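Local coordinates for chemotaxis signal transduction protein (Thermoanaerobacter tengcongensis, PDB 2QDL) that probably acts as the chemotaxis scaffold CheW, coupling membrane chemoreceptors to the histidine kinase CheA in bacterial signalling arrays, at residues 11-15 with 26-31; 47-51 with 63-69; 85-89 with 141-145. One frame throughout, in Å; residues are numbered along the deposited sequence.

Interaction 1: residues 11-15 with 26-31; sequences PKKIV and LDIFDV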
loop_
_atom_site.group_PDB
_atom_site.type_symbol
_atom_site.label_atom_id
_atom_site.label_comp_id
_atom_site.label_asym_id
_atom_site.label_seq_id
_atom_site.Cartn_x
_atom_site.Cartn_y
_atom_site.Cartn_z
ATOM N N PRO A 11 14.154 -15.147 1.730
ATOM C CA PRO A 11 14.327 -13.671 1.793
ATOM C C PRO A 11 13.030 -12.895 1.973
ATOM O O PRO A 11 11.968 -13.377 1.599
ATOM C CB PRO A 11 14.956 -13.319 0.448
ATOM C CG PRO A 11 15.427 -14.635 -0.158
ATOM C CD PRO A 11 14.544 -15.701 0.414
ATOM N N LYS A 12 13.121 -11.697 2.550
ATOM C CA LYS A 12 12.007 -10.743 2.508
ATOM C C LYS A 12 11.613 -10.493 1.039
ATOM O O LYS A 12 12.482 -10.174 0.193
ATOM C CB LYS A 12 12.366 -9.427 3.224
ATOM C CG LYS A 12 11.203 -8.415 3.326
ATOM C CD LYS A 12 11.618 -7.176 4.127
ATOM C CE LYS A 12 10.451 -6.272 4.434
ATOM N NZ LYS A 12 9.513 -6.871 5.468
ATOM N N LYS A 13 10.334 -10.669 0.715
ATOM C CA LYS A 13 9.853 -10.397 -0.652
ATOM C C LYS A 13 8.958 -9.159 -0.618
ATOM O O LYS A 13 7.973 -9.117 0.132
ATOM C CB LYS A 13 9.099 -11.582 -1.249
ATOM C CG LYS A 13 9.803 -12.922 -1.140
ATOM C CD LYS A 13 10.543 -13.320 -2.393
ATOM C CE LYS A 13 9.654 -14.248 -3.267
ATOM N NZ LYS A 13 10.414 -14.901 -4.402
ATOM N N ILE A 14 9.342 -8.142 -1.386
ATOM C CA ILE A 14 8.555 -6.920 -1.504
ATOM C C ILE A 14 7.812 -6.887 -2.846
ATOM O O ILE A 14 8.403 -7.097 -3.903
ATOM C CB ILE A 14 9.432 -5.631 -1.371
ATOM C CG1 ILE A 14 10.256 -5.636 -0.080
ATOM C CG2 ILE A 14 8.563 -4.417 -1.424
ATOM C CD1 ILE A 14 9.460 -5.887 1.158
ATOM N N VAL A 15 6.505 -6.656 -2.779
ATOM C CA VAL A 15 5.682 -6.339 -3.952
ATOM C C VAL A 15 5.852 -4.859 -4.224
ATOM O O VAL A 15 5.577 -4.005 -3.347
ATOM C CB VAL A 15 4.187 -6.655 -3.677
ATOM C CG1 VAL A 15 3.334 -6.405 -4.897
ATOM C CG2 VAL A 15 4.052 -8.104 -3.211
ATOM N N LEU A 26 5.299 -3.166 -0.485
ATOM C CA LEU A 26 4.775 -3.839 0.695
ATOM C C LEU A 26 5.356 -5.243 0.748
ATOM O O LEU A 26 5.587 -5.866 -0.301
ATOM C CB LEU A 26 3.247 -3.936 0.646
ATOM C CG LEU A 26 2.467 -2.657 0.914
ATOM C CD1 LEU A 26 0.978 -2.786 0.474
ATOM C CD2 LEU A 26 2.595 -2.250 2.407
ATOM N N ASP A 27 5.588 -5.737 1.956
ATOM C CA ASP A 27 5.929 -7.136 2.145
ATOM C C ASP A 27 4.757 -7.946 1.605
ATOM O O ASP A 27 3.608 -7.640 1.884
ATOM C CB ASP A 27 6.182 -7.451 3.630
ATOM C CG ASP A 27 6.880 -8.798 3.842
ATOM O OD1 ASP A 27 6.396 -9.845 3.360
ATOM O OD2 ASP A 27 7.950 -8.806 4.476
ATOM N N ILE A 28 5.063 -8.959 0.800
ATOM C CA ILE A 28 4.061 -9.916 0.302
ATOM C C ILE A 28 3.167 -10.468 1.436
ATOM O O ILE A 28 2.007 -10.769 1.209
ATOM C CB ILE A 28 4.731 -11.069 -0.534
ATOM C CG1 ILE A 28 3.695 -12.004 -1.160
ATOM C CG2 ILE A 28 5.661 -11.925 0.337
ATOM C CD1 ILE A 28 2.706 -11.350 -2.102
ATOM N N PHE A 29 3.710 -10.579 2.648
ATOM C CA PHE A 29 2.967 -11.016 3.813
ATOM C C PHE A 29 1.774 -10.098 4.084
ATOM O O PHE A 29 0.741 -10.556 4.566
ATOM C CB PHE A 29 3.890 -11.023 5.039
ATOM C CG PHE A 29 3.241 -11.598 6.284
ATOM C CD1 PHE A 29 3.091 -12.970 6.435
ATOM C CD2 PHE A 29 2.764 -10.760 7.288
ATOM C CE1 PHE A 29 2.471 -13.501 7.584
ATOM C CE2 PHE A 29 2.162 -11.290 8.443
ATOM C CZ PHE A 29 2.016 -12.663 8.579
ATOM N N ASP A 30 1.916 -8.801 3.786
ATOM C CA ASP A 30 0.830 -7.832 3.981
ATOM C C ASP A 30 -0.131 -7.714 2.808
ATOM O O ASP A 30 -1.183 -7.073 2.934
ATOM C CB ASP A 30 1.413 -6.448 4.335
ATOM C CG ASP A 30 2.235 -6.498 5.617
ATOM O OD1 ASP A 30 1.735 -6.982 6.636
ATOM O OD2 ASP A 30 3.414 -6.145 5.600
ATOM N N VAL A 31 0.234 -8.318 1.673
ATOM C CA VAL A 31 -0.601 -8.337 0.467
ATOM C C VAL A 31 -1.507 -9.596 0.442
ATOM O O VAL A 31 -1.068 -10.688 0.062
ATOM C CB VAL A 31 0.284 -8.248 -0.833
ATOM C CG1 VAL A 31 -0.579 -8.401 -2.121
ATOM C CG2 VAL A 31 1.091 -6.929 -0.866
#
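An antiparallel hairpin shows how a strand edge can be paid for bond by bond as it runs out into a turn. Val15 and Leu26 form the hydrogen-bonded pair, each satisfying the other: Val15 N donates to Leu26 O at 2.8 Å and Leu26 N to Val15 O at 3.0 Å. Ile14 and Asp27 make the following non-hydrogen-bonded pair, and the ladder then catches Lys13 O, which accepts from Ile28 N at 3.0 Å in a nearly straight bond. Strands 12-19 and 22-27 form a hairpin in the curled beta-barrel sheet of this CheW-like domain, where the 12-19 strand also bonds through its backbone to strand 91-106, Lys12 with Ile106 and Ile14 with Ile104. Past Asp27 the chain coils, and the Asp27 carboxylate serves both sides: OD1 accepts from Phe29 N at 2.9 Å, an Asx turn, while OD2 takes the salt bridge from Lys12 NZ at 2.7 Å. Asp27 O receives Asp30 N at 2.8 Å. A bound glycerol, probably from the crystallisation liquor, also hydrogen-bonds Asp27 OD1 and Lys13 O. Beside this polar edge, Val15 CG2 touches Ile28 CD1 at 3.7 Å and Val31 CG2 at 4.0 Å.

Interaction 2: residues 47-51 with 63-69; sequences PEFIE and VIDLKKR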
loop_
_atom_site.group_PDB
_atom_site.type_symbol
_atom_site.label_atom_id
_atom_site.label_comp_id
_atom_site.label_asym_id
_atom_site.label_seq_id
_atom_site.Cartn_x
_atom_site.Cartn_y
_atom_site.Cartn_z
ATOM N N PRO A 47 -13.656 11.801 3.273
ATOM C CA PRO A 47 -12.496 12.501 2.729
ATOM C C PRO A 47 -12.235 12.097 1.282
ATOM O O PRO A 47 -12.511 10.955 0.873
ATOM C CB PRO A 47 -11.349 12.014 3.615
ATOM C CG PRO A 47 -11.996 11.635 4.893
ATOM C CD PRO A 47 -13.334 11.092 4.525
ATOM N N GLU A 48 -11.705 13.036 0.518
ATOM C CA GLU A 48 -11.363 12.803 -0.879
ATOM C C GLU A 48 -10.450 11.592 -1.105
ATOM O O GLU A 48 -10.571 10.923 -2.119
ATOM C CB GLU A 48 -10.713 14.061 -1.479
ATOM C CG GLU A 48 -11.653 15.258 -1.584
ATOM C CD GLU A 48 -11.836 16.041 -0.263
ATOM O OE1 GLU A 48 -11.252 15.645 0.796
ATOM O OE2 GLU A 48 -12.580 17.067 -0.296
ATOM N N PHE A 49 -9.535 11.323 -0.176
ATOM C CA PHE A 49 -8.581 10.210 -0.334
ATOM C C PHE A 49 -9.238 8.842 -0.139
ATOM O O PHE A 49 -8.668 7.833 -0.528
ATOM C CB PHE A 49 -7.338 10.375 0.564
ATOM C CG PHE A 49 -7.608 10.177 2.017
ATOM C CD1 PHE A 49 -7.781 11.273 2.863
ATOM C CD2 PHE A 49 -7.680 8.903 2.565
ATOM C CE1 PHE A 49 -8.030 11.094 4.231
ATOM C CE2 PHE A 49 -7.938 8.728 3.931
ATOM C CZ PHE A 49 -8.118 9.835 4.760
ATOM N N ILE A 50 -10.432 8.818 0.476
ATOM C CA ILE A 50 -11.275 7.620 0.485
ATOM C C ILE A 50 -12.073 7.556 -0.808
ATOM O O ILE A 50 -13.146 8.162 -0.935
ATOM C CB ILE A 50 -12.244 7.562 1.672
ATOM C CG1 ILE A 50 -11.538 7.929 2.991
ATOM C CG2 ILE A 50 -12.934 6.175 1.727
ATOM C CD1 ILE A 50 -10.873 6.771 3.668
ATOM N N GLU A 51 -11.545 6.819 -1.777
ATOM C CA GLU A 51 -12.166 6.781 -3.092
ATOM C C GLU A 51 -13.568 6.213 -3.015
ATOM O O GLU A 51 -14.440 6.588 -3.797
ATOM C CB GLU A 51 -11.327 5.948 -4.071
ATOM C CG GLU A 51 -11.774 6.118 -5.533
ATOM C CD GLU A 51 -11.628 7.564 -6.027
ATOM O OE1 GLU A 51 -10.728 8.275 -5.523
ATOM O OE2 GLU A 51 -12.406 7.971 -6.922
ATOM N N VAL A 63 -11.672 1.624 0.097
ATOM C CA VAL A 63 -10.542 1.785 -0.797
ATOM C C VAL A 63 -9.976 3.199 -0.708
ATOM O O VAL A 63 -10.682 4.167 -0.830
ATOM C CB VAL A 63 -10.903 1.475 -2.260
ATOM C CG1 VAL A 63 -9.632 1.489 -3.119
ATOM C CG2 VAL A 63 -11.604 0.131 -2.357
ATOM N N ILE A 64 -8.675 3.281 -0.461
ATOM C CA ILE A 64 -7.977 4.556 -0.387
ATOM C C ILE A 64 -7.194 4.780 -1.682
ATOM O O ILE A 64 -6.587 3.849 -2.250
ATOM C CB ILE A 64 -7.040 4.604 0.872
ATOM C CG1 ILE A 64 -6.218 5.882 0.931
ATOM C CG2 ILE A 64 -6.050 3.481 0.855
ATOM C CD1 ILE A 64 -5.734 6.186 2.344
ATOM N N ASP A 65 -7.235 6.027 -2.142
ATOM C CA ASP A 65 -6.382 6.494 -3.202
ATOM C C ASP A 65 -5.138 7.034 -2.518
ATOM O O ASP A 65 -5.202 8.066 -1.848
ATOM C CB ASP A 65 -7.102 7.545 -4.088
ATOM C CG ASP A 65 -6.200 8.062 -5.241
ATOM O OD1 ASP A 65 -5.012 8.375 -4.987
ATOM O OD2 ASP A 65 -6.675 8.189 -6.378
ATOM N N LEU A 66 -4.025 6.295 -2.636
ATOM C CA LEU A 66 -2.736 6.649 -1.996
ATOM C C LEU A 66 -2.148 7.972 -2.477
ATOM O O LEU A 66 -1.528 8.690 -1.696
ATOM C CB LEU A 66 -1.693 5.525 -2.172
ATOM C CG LEU A 66 -2.031 4.156 -1.570
ATOM C CD1 LEU A 66 -0.918 3.150 -1.877
ATOM C CD2 LEU A 66 -2.272 4.254 -0.042
ATOM N N LYS A 67 -2.316 8.296 -3.755
ATOM C CA LYS A 67 -1.831 9.581 -4.291
ATOM C C LYS A 67 -2.503 10.751 -3.603
ATOM O O LYS A 67 -1.828 11.725 -3.266
ATOM C CB LYS A 67 -2.048 9.677 -5.788
ATOM C CG LYS A 67 -1.231 8.678 -6.617
ATOM C CD LYS A 67 -1.690 8.754 -8.058
ATOM C CE LYS A 67 -1.370 7.472 -8.779
ATOM N NZ LYS A 67 -2.006 7.393 -10.124
ATOM N N LYS A 68 -3.812 10.627 -3.348
ATOM C CA LYS A 68 -4.572 11.651 -2.632
ATOM C C LYS A 68 -4.210 11.673 -1.145
ATOM O O LYS A 68 -4.117 12.748 -0.521
ATOM C CB LYS A 68 -6.068 11.420 -2.803
ATOM C CG LYS A 68 -6.521 11.445 -4.225
ATOM C CD LYS A 68 -8.059 11.327 -4.314
ATOM C CE LYS A 68 -8.473 11.212 -5.749
ATOM N NZ LYS A 68 -9.924 11.064 -5.832
ATOM N N ARG A 69 -3.971 10.493 -0.586
ATOM C CA ARG A 69 -3.500 10.393 0.797
ATOM C C ARG A 69 -2.095 10.994 0.995
ATOM O O ARG A 69 -1.852 11.695 1.990
ATOM C CB ARG A 69 -3.536 8.925 1.258
ATOM C CG ARG A 69 -3.263 8.714 2.718
ATOM C CD ARG A 69 -4.181 9.624 3.566
ATOM N NE ARG A 69 -4.439 9.134 4.919
ATOM C CZ ARG A 69 -4.681 9.935 5.952
ATOM N NH1 ARG A 69 -4.699 11.245 5.784
ATOM N NH2 ARG A 69 -4.921 9.432 7.146
#
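This is the open end of a beta hairpin, formed by strands 50-56 and 59-65, where the second strand passes directly into the short helix 66-70 and the first is entered through a type I turn from Pro47 to Ile50. Ile50 and Ile64 are a non-hydrogen-bonded antiparallel pair with CA atoms 4.6 Å apart. They are flanked by Asp65 N donating to Phe49 O at 2.8 Å and by a weak bond from Glu51 N to Val63 O at 2.9 Å. Asp65 then acts as N-cap, its OD1 accepting from Lys68 N at 3.0 Å just ahead of helix 66-70. From that helix two basic side chains reach back to the hairpin. Lys68 NZ meets Glu51 OE1 in a 2.9 Å salt bridge, its CD passing 3.4 Å from Glu48 O. Arg69 lays its guanidinium flat on the Phe49 ring, the planes 2° apart and CZ 4.1 Å from the ring centroid, while Arg69 CD makes a CH-pi contact with the same ring. Phe49 CD2 also packs on Ile64 CD1 at 3.3 Å. With Arg69 NE hydrogen-bonded to Leu144 O and NH2 to Glu146 O, the guanidinium directs these donors to backbone carbonyls and offers its flat face to the aromatic ring: cation-pi stacking and hydrogen bonding need not compete.

Interaction 3: residues 85-89 with 141-145; sequences IVEIL and LHFLF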
loop_
_atom_site.group_PDB
_atom_site.type_symbol
_atom_site.label_atom_id
_atom_site.label_comp_id
_atom_site.label_asym_id
_atom_site.label_seq_id
_atom_site.Cartn_x
_atom_site.Cartn_y
_atom_site.Cartn_z
ATOM N N ILE A 85 -5.445 -5.625 -1.671
ATOM C CA ILE A 85 -6.179 -5.877 -0.432
ATOM C C ILE A 85 -5.203 -6.150 0.692
ATOM O O ILE A 85 -4.367 -7.063 0.622
ATOM C CB ILE A 85 -7.199 -7.020 -0.565
ATOM C CG1 ILE A 85 -8.066 -6.850 -1.825
ATOM C CG2 ILE A 85 -8.033 -7.222 0.751
ATOM C CD1 ILE A 85 -8.869 -5.572 -1.904
ATOM N N VAL A 86 -5.301 -5.324 1.722
ATOM C CA VAL A 86 -4.473 -5.458 2.911
ATOM C C VAL A 86 -5.398 -5.588 4.162
ATOM O O VAL A 86 -6.625 -5.627 4.051
ATOM C CB VAL A 86 -3.471 -4.244 3.041
ATOM C CG1 VAL A 86 -2.606 -4.102 1.769
ATOM C CG2 VAL A 86 -4.221 -2.939 3.344
ATOM N N GLU A 87 -4.790 -5.664 5.337
ATOM C CA GLU A 87 -5.525 -5.746 6.598
ATOM C C GLU A 87 -4.920 -4.727 7.537
ATOM O O GLU A 87 -3.723 -4.688 7.697
ATOM C CB GLU A 87 -5.420 -7.144 7.201
ATOM C CG GLU A 87 -6.121 -7.260 8.521
ATOM C CD GLU A 87 -5.810 -8.570 9.250
ATOM O OE1 GLU A 87 -4.719 -8.727 9.872
ATOM O OE2 GLU A 87 -6.689 -9.439 9.205
ATOM N N ILE A 88 -5.753 -3.855 8.072
ATOM C CA ILE A 88 -5.325 -2.782 8.935
ATOM C C ILE A 88 -6.224 -2.885 10.156
ATOM O O ILE A 88 -7.463 -2.811 10.046
ATOM C CB ILE A 88 -5.484 -1.393 8.272
ATOM C CG1 ILE A 88 -4.637 -1.289 7.000
ATOM C CG2 ILE A 88 -5.130 -0.278 9.254
ATOM C CD1 ILE A 88 -4.883 -0.012 6.261
ATOM N N LEU A 89 -5.575 -3.118 11.294
ATOM C CA LEU A 89 -6.215 -3.309 12.583
ATOM C C LEU A 89 -7.294 -4.383 12.489
ATOM O O LEU A 89 -8.423 -4.184 12.938
ATOM C CB LEU A 89 -6.751 -1.955 13.106
ATOM C CG LEU A 89 -5.697 -0.893 13.458
ATOM C CD1 LEU A 89 -6.380 0.397 13.784
ATOM C CD2 LEU A 89 -4.809 -1.339 14.628
ATOM N N LEU A 141 1.114 0.698 6.899
ATOM C CA LEU A 141 -0.333 0.636 6.742
ATOM C C LEU A 141 -1.120 1.196 7.916
ATOM O O LEU A 141 -2.273 1.585 7.745
ATOM C CB LEU A 141 -0.779 -0.812 6.535
ATOM C CG LEU A 141 -0.156 -1.578 5.357
ATOM C CD1 LEU A 141 -0.566 -3.027 5.406
ATOM C CD2 LEU A 141 -0.469 -0.916 4.010
ATOM N N HIS A 142 -0.527 1.197 9.109
ATOM C CA HIS A 142 -1.228 1.523 10.349
ATOM C C HIS A 142 -2.215 2.715 10.287
ATOM O O HIS A 142 -3.398 2.561 10.608
ATOM C CB HIS A 142 -0.202 1.749 11.472
ATOM C CG HIS A 142 -0.794 1.731 12.844
ATOM N ND1 HIS A 142 -0.027 1.698 13.986
ATOM C CD2 HIS A 142 -2.085 1.710 13.259
ATOM C CE1 HIS A 142 -0.821 1.676 15.043
ATOM N NE2 HIS A 142 -2.072 1.689 14.626
ATOM N N PHE A 143 -1.720 3.889 9.895
ATOM C CA PHE A 143 -2.503 5.118 9.963
ATOM C C PHE A 143 -3.128 5.615 8.656
ATOM O O PHE A 143 -3.605 6.759 8.600
ATOM C CB PHE A 143 -1.649 6.238 10.559
ATOM C CG PHE A 143 -0.921 5.835 11.832
ATOM C CD1 PHE A 143 -1.634 5.500 12.984
ATOM C CD2 PHE A 143 0.472 5.765 11.854
ATOM C CE1 PHE A 143 -0.962 5.118 14.160
ATOM C CE2 PHE A 143 1.171 5.371 13.026
ATOM C CZ PHE A 143 0.449 5.051 14.178
ATOM N N LEU A 144 -3.128 4.783 7.616
ATOM C CA LEU A 144 -3.638 5.207 6.315
ATOM C C LEU A 144 -5.056 5.797 6.373
ATOM O O LEU A 144 -5.353 6.764 5.668
ATOM C CB LEU A 144 -3.535 4.096 5.253
ATOM C CG LEU A 144 -2.113 3.766 4.771
ATOM C CD1 LEU A 144 -2.153 2.511 3.835
ATOM C CD2 LEU A 144 -1.475 4.984 4.079
ATOM N N PHE A 145 -5.886 5.255 7.263
ATOM C CA PHE A 145 -7.288 5.652 7.385
ATOM C C PHE A 145 -7.560 6.613 8.546
ATOM O O PHE A 145 -8.697 7.046 8.728
ATOM C CB PHE A 145 -8.188 4.399 7.541
ATOM C CG PHE A 145 -8.375 3.644 6.265
ATOM C CD1 PHE A 145 -9.448 3.933 5.423
ATOM C CD2 PHE A 145 -7.447 2.672 5.874
ATOM C CE1 PHE A 145 -9.607 3.259 4.227
ATOM C CE2 PHE A 145 -7.585 1.998 4.678
ATOM C CZ PHE A 145 -8.667 2.277 3.850
#
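Strand 82-88 illustrates how a barrel strand can be covered by a loop without sharing a single hydrogen bond with it. The loop 141-145, which follows strand 134-139, folds through a type I turn from Leu141 to Leu144 and lies against the end of the strand, Ile88 and His142 being closest in backbone at 6.1 Å between CA atoms. Ile88 is the principal bump. Its side chain, aimed at the loop, lies over one face of the turn, where the carbonyls of Leu141 and His142 and the Phe145 ring edge border a shallow hollow: CD1 lies 3.4 Å from Leu141 O, CG2 is 3.6 Å from His142 O, and CG1 is 3.9 Å from Leu141 CB. Further in, Ile88 CD1 meets the edge of the Phe145 ring at CE2, 3.7 Å away, and more loosely Leu144 CD1 at 4.4 Å. In return, Leu141 projects toward the strand, its CD1 resting against Val86 CB at 3.9 Å and 4.2 Å from Glu87 O, so that it fits between two strand residues whose side chains point to the same face, Val86 and Ile88. Glu87 between them points away from the loop. At the outer margin, Leu89 CD2 approaches His142 NE2 at 4.1 Å. The loop is backed by strand 91-106, where Leu141 and Leu144 touch Leu95 and Phe145 reaches Ala93. With no hydrogen bond crossing between the segments, the contact rests on van der Waals fit and on the removal of apolar surface from water, chiefly that of Ile88.

Following the chain from the N terminus, interaction 1 closes the hairpin of strands 12-19 and 22-27, and interaction 2 closes the next one, of strands 50-56 and 59-65, together with helix 66-70. Interaction 3 spans the longest loop, bringing residues 141-145 back to strand 82-88. The three lie in series along the chain, none enclosing or crossing another, yet they reach the same curled sheet. Interactions 1 and 2 sit on opposite sides of the chain's centre, 22 Å apart between centres, and interaction 3 bridges them: Leu26 packs on Leu141 and Val86, while Ile50 touches Phe145. Thus the late 141-145 loop joins both early hairpins.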